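Local coordinates for mosquitocidal toxin (Bacillus sphaericus, PDB 2CB4), which probably transfers ADP-ribose from NAD to target proteins, as the catalytic domain of a larger insecticidal toxin with ADP-ribosyltransferase activity, at residues Asn173-Glu178 with Phe260-Glu265; Pro140-Ser145 with Glu265-Asn270. The protein carries 1 engineered substitution. All coordinates share one frame; numbering follows the deposited sequence.

Contact 1 of 2, residues Asn173-Glu178 with Phe260-Glu265; sequences NPFPNE and FAPNGE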
loop_
_atom_site.group_PDB
_atom_site.type_symbol
_atom_site.label_atom_id
_atom_site.label_comp_id
_atom_site.label_asym_id
_atom_site.label_seq_id
_atom_site.Cartn_x
_atom_site.Cartn_y
_atom_site.Cartn_z
ATOM N N ASN A 173 -8.419 47.084 -0.449
ATOM C CA ASN A 173 -8.985 46.129 -1.397
ATOM C C ASN A 173 -7.823 45.818 -2.365
ATOM O O ASN A 173 -7.381 46.714 -3.127
ATOM C CB ASN A 173 -10.157 46.737 -2.165
ATOM C CG ASN A 173 -10.832 45.732 -3.083
ATOM O OD1 ASN A 173 -10.683 44.530 -2.871
ATOM N ND2 ASN A 173 -11.609 46.214 -4.050
ATOM N N PRO A 174 -7.298 44.596 -2.313
ATOM C CA PRO A 174 -6.160 44.229 -3.197
ATOM C C PRO A 174 -6.220 44.569 -4.700
ATOM O O PRO A 174 -5.263 45.119 -5.254
ATOM C CB PRO A 174 -6.018 42.708 -2.988
ATOM C CG PRO A 174 -6.610 42.435 -1.590
ATOM C CD PRO A 174 -7.638 43.534 -1.321
ATOM N N PHE A 175 -7.314 44.184 -5.392
ATOM C CA PHE A 175 -7.476 44.382 -6.864
ATOM C C PHE A 175 -8.928 44.724 -7.184
ATOM O O PHE A 175 -9.802 43.818 -7.331
ATOM C CB PHE A 175 -7.071 43.096 -7.617
ATOM C CG PHE A 175 -5.672 42.620 -7.313
ATOM C CD1 PHE A 175 -4.542 43.337 -7.759
ATOM C CD2 PHE A 175 -5.473 41.458 -6.541
ATOM C CE1 PHE A 175 -3.222 42.860 -7.460
ATOM C CE2 PHE A 175 -4.179 40.984 -6.227
ATOM C CZ PHE A 175 -3.057 41.684 -6.681
ATOM N N PRO A 176 -9.189 46.024 -7.282
ATOM C CA PRO A 176 -10.550 46.501 -7.535
ATOM C C PRO A 176 -11.060 46.363 -8.959
ATOM O O PRO A 176 -12.266 46.174 -9.183
ATOM C CB PRO A 176 -10.504 47.991 -7.127
ATOM C CG PRO A 176 -9.147 48.247 -6.593
ATOM C CD PRO A 176 -8.375 46.985 -6.513
ATOM N N ASN A 177 -10.161 46.482 -9.915
ATOM C CA ASN A 177 -10.488 46.414 -11.322
ATOM C C ASN A 177 -11.172 45.168 -11.819
ATOM O O ASN A 177 -11.665 45.143 -12.963
ATOM C CB ASN A 177 -9.215 46.531 -12.147
ATOM C CG ASN A 177 -8.380 47.765 -11.778
ATOM O OD1 ASN A 177 -8.880 48.667 -11.110
ATOM N ND2 ASN A 177 -7.137 47.806 -12.248
ATOM N N GLU A 178 -11.139 44.094 -11.027
ATOM C CA GLU A 178 -11.736 42.838 -11.447
ATOM C C GLU A 178 -13.255 42.751 -11.190
ATOM O O GLU A 178 -13.958 41.841 -11.718
ATOM C CB GLU A 178 -10.998 41.652 -10.818
ATOM C CG GLU A 178 -11.503 40.297 -11.269
ATOM C CD GLU A 178 -10.738 39.180 -10.641
ATOM O OE1 GLU A 178 -10.044 39.393 -9.616
ATOM O OE2 GLU A 178 -10.836 38.068 -11.164
ATOM N N PHE A 260 -7.581 35.237 -11.459
ATOM C CA PHE A 260 -6.782 35.941 -10.457
ATOM C C PHE A 260 -6.586 37.337 -11.054
ATOM O O PHE A 260 -6.229 37.472 -12.227
ATOM C CB PHE A 260 -5.428 35.235 -10.275
ATOM C CG PHE A 260 -4.539 35.888 -9.243
ATOM C CD1 PHE A 260 -5.095 36.422 -8.070
ATOM C CD2 PHE A 260 -3.167 35.979 -9.446
ATOM C CE1 PHE A 260 -4.290 37.041 -7.118
ATOM C CE2 PHE A 260 -2.335 36.590 -8.502
ATOM C CZ PHE A 260 -2.895 37.127 -7.335
ATOM N N ALA A 261 -6.848 38.378 -10.263
ATOM C CA ALA A 261 -6.776 39.753 -10.766
ATOM C C ALA A 261 -5.602 40.190 -11.633
ATOM O O ALA A 261 -5.815 40.736 -12.717
ATOM C CB ALA A 261 -7.126 40.776 -9.689
ATOM N N PRO A 262 -4.369 39.958 -11.182
ATOM C CA PRO A 262 -3.191 40.334 -11.983
ATOM C C PRO A 262 -3.099 39.537 -13.318
ATOM O O PRO A 262 -2.331 39.915 -14.221
ATOM C CB PRO A 262 -2.000 39.973 -11.071
ATOM C CG PRO A 262 -2.536 39.795 -9.725
ATOM C CD PRO A 262 -3.995 39.452 -9.844
ATOM N N ASN A 263 -3.873 38.444 -13.429
ATOM C CA ASN A 263 -3.877 37.593 -14.624
ATOM C C ASN A 263 -4.839 38.015 -15.714
ATOM O O ASN A 263 -5.068 37.272 -16.688
ATOM C CB ASN A 263 -4.076 36.113 -14.262
ATOM C CG ASN A 263 -2.933 35.576 -13.438
ATOM O OD1 ASN A 263 -1.945 36.266 -13.204
ATOM N ND2 ASN A 263 -3.059 34.356 -12.990
ATOM N N GLY A 264 -5.388 39.222 -15.567
ATOM C CA GLY A 264 -6.308 39.761 -16.572
ATOM C C GLY A 264 -6.525 41.251 -16.353
ATOM O O GLY A 264 -5.863 41.875 -15.526
ATOM N N GLU A 265 -7.498 41.815 -17.066
ATOM C CA GLU A 265 -7.834 43.238 -16.917
ATOM C C GLU A 265 -9.034 43.562 -17.798
ATOM O O GLU A 265 -9.447 42.741 -18.598
ATOM C CB GLU A 265 -6.654 44.094 -17.410
ATOM C CG GLU A 265 -6.534 44.042 -18.925
ATOM C CD GLU A 265 -5.179 44.467 -19.442
ATOM O OE1 GLU A 265 -4.132 44.094 -18.841
ATOM O OE2 GLU A 265 -5.167 45.192 -20.457
HETATM O O HOH W 1 -7.813 38.369 -7.479
#
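Pro262 lies over one face of the Phe175 ring, the two side chains crossing at about a right angle. Its CD sits 3.9 Å from the Phe175 ring centroid, only 12° off the ring normal: a CH-pi contact. Pro262 CG is 3.6 Å from Phe175 CZ. The same Pro262 CD also stands over the centre of the Phe260 ring, so both aromatic residues bear on one proline carbon. The two phenyl planes are 85° apart, and Phe175 CE2 approaches Phe260 CE1 to 4.0 Å. The Ala261 methyl also packs against the Phe175 ring, with CB 3.6 Å from Phe175 CD2. Ile213 of the second subunit packs on both Phe175 and Pro262. This is the tight, apolar part. The Glu178 end is looser: no direct bond joins it to 260-265. Its chain runs extended beyond CG (chi2 179°) and brings OE1 to 3.2 Å from Ala261 CB. Gln180 NE2 holds that oxygen. A single water accepts from Ala261 N at 2.9 Å and reaches Glu178 OE1 by a long link of 3.3 Å. The loop before strand 180-184 and the turn before strand 264-265 therefore meet mainly through apolar contact, with one water as the polar bridge.

Contact 2 of 2, residues Pro140-Ser145 with Glu265-Asn270; sequences PWTPHS and EIPNNN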
loop_
_atom_site.group_PDB
_atom_site.type_symbol
_atom_site.label_atom_id
_atom_site.label_comp_id
_atom_site.label_asym_id
_atom_site.label_seq_id
_atom_site.Cartn_x
_atom_site.Cartn_y
_atom_site.Cartn_z
ATOM N N PRO A 140 -15.959 42.642 -20.680
ATOM C CA PRO A 140 -15.822 42.442 -19.243
ATOM C C PRO A 140 -14.334 42.326 -18.910
ATOM O O PRO A 140 -13.477 42.373 -19.800
ATOM C CB PRO A 140 -16.512 41.079 -19.021
ATOM C CG PRO A 140 -16.267 40.331 -20.286
ATOM C CD PRO A 140 -16.227 41.369 -21.394
ATOM N N TRP A 141 -14.033 42.173 -17.629
ATOM C CA TRP A 141 -12.677 41.900 -17.188
ATOM C C TRP A 141 -12.385 40.557 -17.936
ATOM O O TRP A 141 -13.215 39.628 -17.935
ATOM C CB TRP A 141 -12.665 41.684 -15.666
ATOM C CG TRP A 141 -11.305 41.332 -15.117
ATOM C CD1 TRP A 141 -10.402 42.191 -14.552
ATOM C CD2 TRP A 141 -10.692 40.015 -15.081
ATOM N NE1 TRP A 141 -9.269 41.495 -14.166
ATOM C CE2 TRP A 141 -9.429 40.163 -14.460
ATOM C CE3 TRP A 141 -11.126 38.712 -15.450
ATOM C CZ2 TRP A 141 -8.565 39.079 -14.255
ATOM C CZ3 TRP A 141 -10.266 37.637 -15.243
ATOM C CH2 TRP A 141 -8.987 37.832 -14.677
ATOM N N THR A 142 -11.246 40.494 -18.629
ATOM C CA THR A 142 -10.869 39.348 -19.444
ATOM C C THR A 142 -9.452 38.887 -19.078
ATOM O O THR A 142 -8.578 39.718 -18.818
ATOM C CB THR A 142 -10.906 39.782 -20.921
ATOM O OG1 THR A 142 -12.216 40.249 -21.242
ATOM C CG2 THR A 142 -10.513 38.656 -21.881
ATOM N N PRO A 143 -9.215 37.567 -19.063
ATOM C CA PRO A 143 -7.880 37.053 -18.736
ATOM C C PRO A 143 -6.866 37.425 -19.819
ATOM O O PRO A 143 -7.197 37.507 -20.997
ATOM C CB PRO A 143 -8.080 35.522 -18.689
ATOM C CG PRO A 143 -9.514 35.282 -18.622
ATOM C CD PRO A 143 -10.224 36.488 -19.150
ATOM N N HIS A 144 -5.612 37.621 -19.432
ATOM C CA HIS A 144 -4.573 37.951 -20.416
ATOM C C HIS A 144 -4.400 36.848 -21.458
ATOM O O HIS A 144 -4.020 37.111 -22.584
ATOM C CB HIS A 144 -3.215 38.172 -19.704
ATOM C CG HIS A 144 -3.151 39.443 -18.930
ATOM N ND1 HIS A 144 -2.521 39.544 -17.703
ATOM C CD2 HIS A 144 -3.643 40.677 -19.207
ATOM C CE1 HIS A 144 -2.614 40.789 -17.274
ATOM N NE2 HIS A 144 -3.280 41.496 -18.173
ATOM N N SER A 145 -4.646 35.602 -21.069
ATOM C CA SER A 145 -4.458 34.466 -21.981
ATOM C C SER A 145 -5.697 34.110 -22.811
ATOM O O SER A 145 -5.693 33.098 -23.513
ATOM C CB SER A 145 -4.139 33.240 -21.139
ATOM O OG SER A 145 -5.323 32.833 -20.462
ATOM N N GLU A 265 -7.498 41.815 -17.066
ATOM C CA GLU A 265 -7.834 43.238 -16.917
ATOM C C GLU A 265 -9.034 43.562 -17.798
ATOM O O GLU A 265 -9.447 42.741 -18.598
ATOM C CB GLU A 265 -6.654 44.094 -17.410
ATOM C CG GLU A 265 -6.534 44.042 -18.925
ATOM C CD GLU A 265 -5.179 44.467 -19.442
ATOM O OE1 GLU A 265 -4.132 44.094 -18.841
ATOM O OE2 GLU A 265 -5.167 45.192 -20.457
ATOM N N ILE A 266 -9.571 44.778 -17.673
ATOM C CA ILE A 266 -10.671 45.209 -18.543
ATOM C C ILE A 266 -9.941 45.824 -19.728
ATOM O O ILE A 266 -9.309 46.853 -19.609
ATOM C CB ILE A 266 -11.593 46.237 -17.858
ATOM C CG1 ILE A 266 -12.213 45.572 -16.621
ATOM C CG2 ILE A 266 -12.673 46.707 -18.851
ATOM C CD1 ILE A 266 -13.166 46.413 -15.844
ATOM N N PRO A 267 -9.953 45.150 -20.858
ATOM C CA PRO A 267 -9.174 45.657 -21.990
ATOM C C PRO A 267 -9.664 46.964 -22.628
ATOM O O PRO A 267 -8.865 47.740 -23.157
ATOM C CB PRO A 267 -9.211 44.493 -23.002
ATOM C CG PRO A 267 -10.391 43.690 -22.631
ATOM C CD PRO A 267 -10.657 43.889 -21.177
ATOM N N ASN A 268 -10.976 47.175 -22.627
ATOM C CA ASN A 268 -11.555 48.348 -23.238
ATOM C C ASN A 268 -13.037 48.381 -22.891
ATOM O O ASN A 268 -13.522 47.557 -22.107
ATOM C CB ASN A 268 -11.359 48.267 -24.753
ATOM C CG ASN A 268 -11.906 46.973 -25.354
ATOM O OD1 ASN A 268 -13.089 46.661 -25.223
ATOM N ND2 ASN A 268 -11.033 46.214 -26.003
ATOM N N ASN A 269 -13.757 49.336 -23.465
ATOM C CA ASN A 269 -15.189 49.476 -23.219
ATOM C C ASN A 269 -15.963 49.339 -24.498
ATOM O O ASN A 269 -17.053 49.886 -24.634
ATOM C CB ASN A 269 -15.506 50.833 -22.625
ATOM C CG ASN A 269 -14.882 51.035 -21.270
ATOM O OD1 ASN A 269 -14.780 50.119 -20.459
ATOM N ND2 ASN A 269 -14.505 52.257 -20.997
ATOM N N ASN A 270 -15.397 48.616 -25.442
ATOM C CA ASN A 270 -16.054 48.405 -26.711
ATOM C C ASN A 270 -17.256 47.502 -26.567
ATOM O O ASN A 270 -17.363 46.715 -25.610
ATOM C CB ASN A 270 -15.075 47.814 -27.718
ATOM C CG ASN A 270 -13.886 48.712 -27.949
ATOM O OD1 ASN A 270 -13.903 49.898 -27.589
ATOM N ND2 ASN A 270 -12.829 48.152 -28.502
#
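His144 NE2 donates to Glu265 OE1 at 2.8 Å, with an N-H...O angle of 152°. The bond joins two short antiparallel strands, 142-143 and 264-265, in which Thr142 and Glu265 form a hydrogen-bonded pair. The oxygen lies in the imidazole plane. The ring and carboxylate planes are 83° apart, and NE2 meets OE1 from above the carboxylate plane. On its other nitrogen, His144 ND1 bonds Asn211 OD1 of the second subunit. Glu265 CG lies between its backbone N and carbonyl carbon (chi1 72°), and from there the extended chain carries the carboxylate to His144. Within the strand pair, Thr142 N donates to Glu265 O at 2.9 Å, and Glu265 N returns the bond to Thr142 O, also at 2.9 Å. Further out, Trp141 lays one indole face against the Glu265 backbone, with Glu265 N 3.4 Å above the ring plane and offset toward the rim. Ile266 CG1 touches Trp141 CB at 4.0 Å. The Trp141 side chain also touches Thr127 of strand 123-131. Beyond the strands, the Pro267 ring crosses the Thr142 side chain at about a right angle. Thr142 OG1 donates to Pro140 O at 2.9 Å, and Pro267 CD rests 3.5 Å from that same Pro140 O.

Overall arrangement
The two contacts lie on the same side of the catalytic domain, their centres about 11 Å apart. Along the chain the order is 140-145, 173-178, 260-265 and 265-270, so contact 1 is nested inside the loop closed by contact 2. Glu265 belongs to both, and strand 264-265 leads from one to the other. Trp141 joins them too, packing on Gly264 and Glu178, while Asn263 O is probably hydrogen-bonded to His144 N. Segments 140-145 and 173-178 both belong to the part of the chain related to Scabin-like ADP-ribosyltransferases. Together the contacts attach the late chain around 260-270 to that region, next to the second subunit, which touches both.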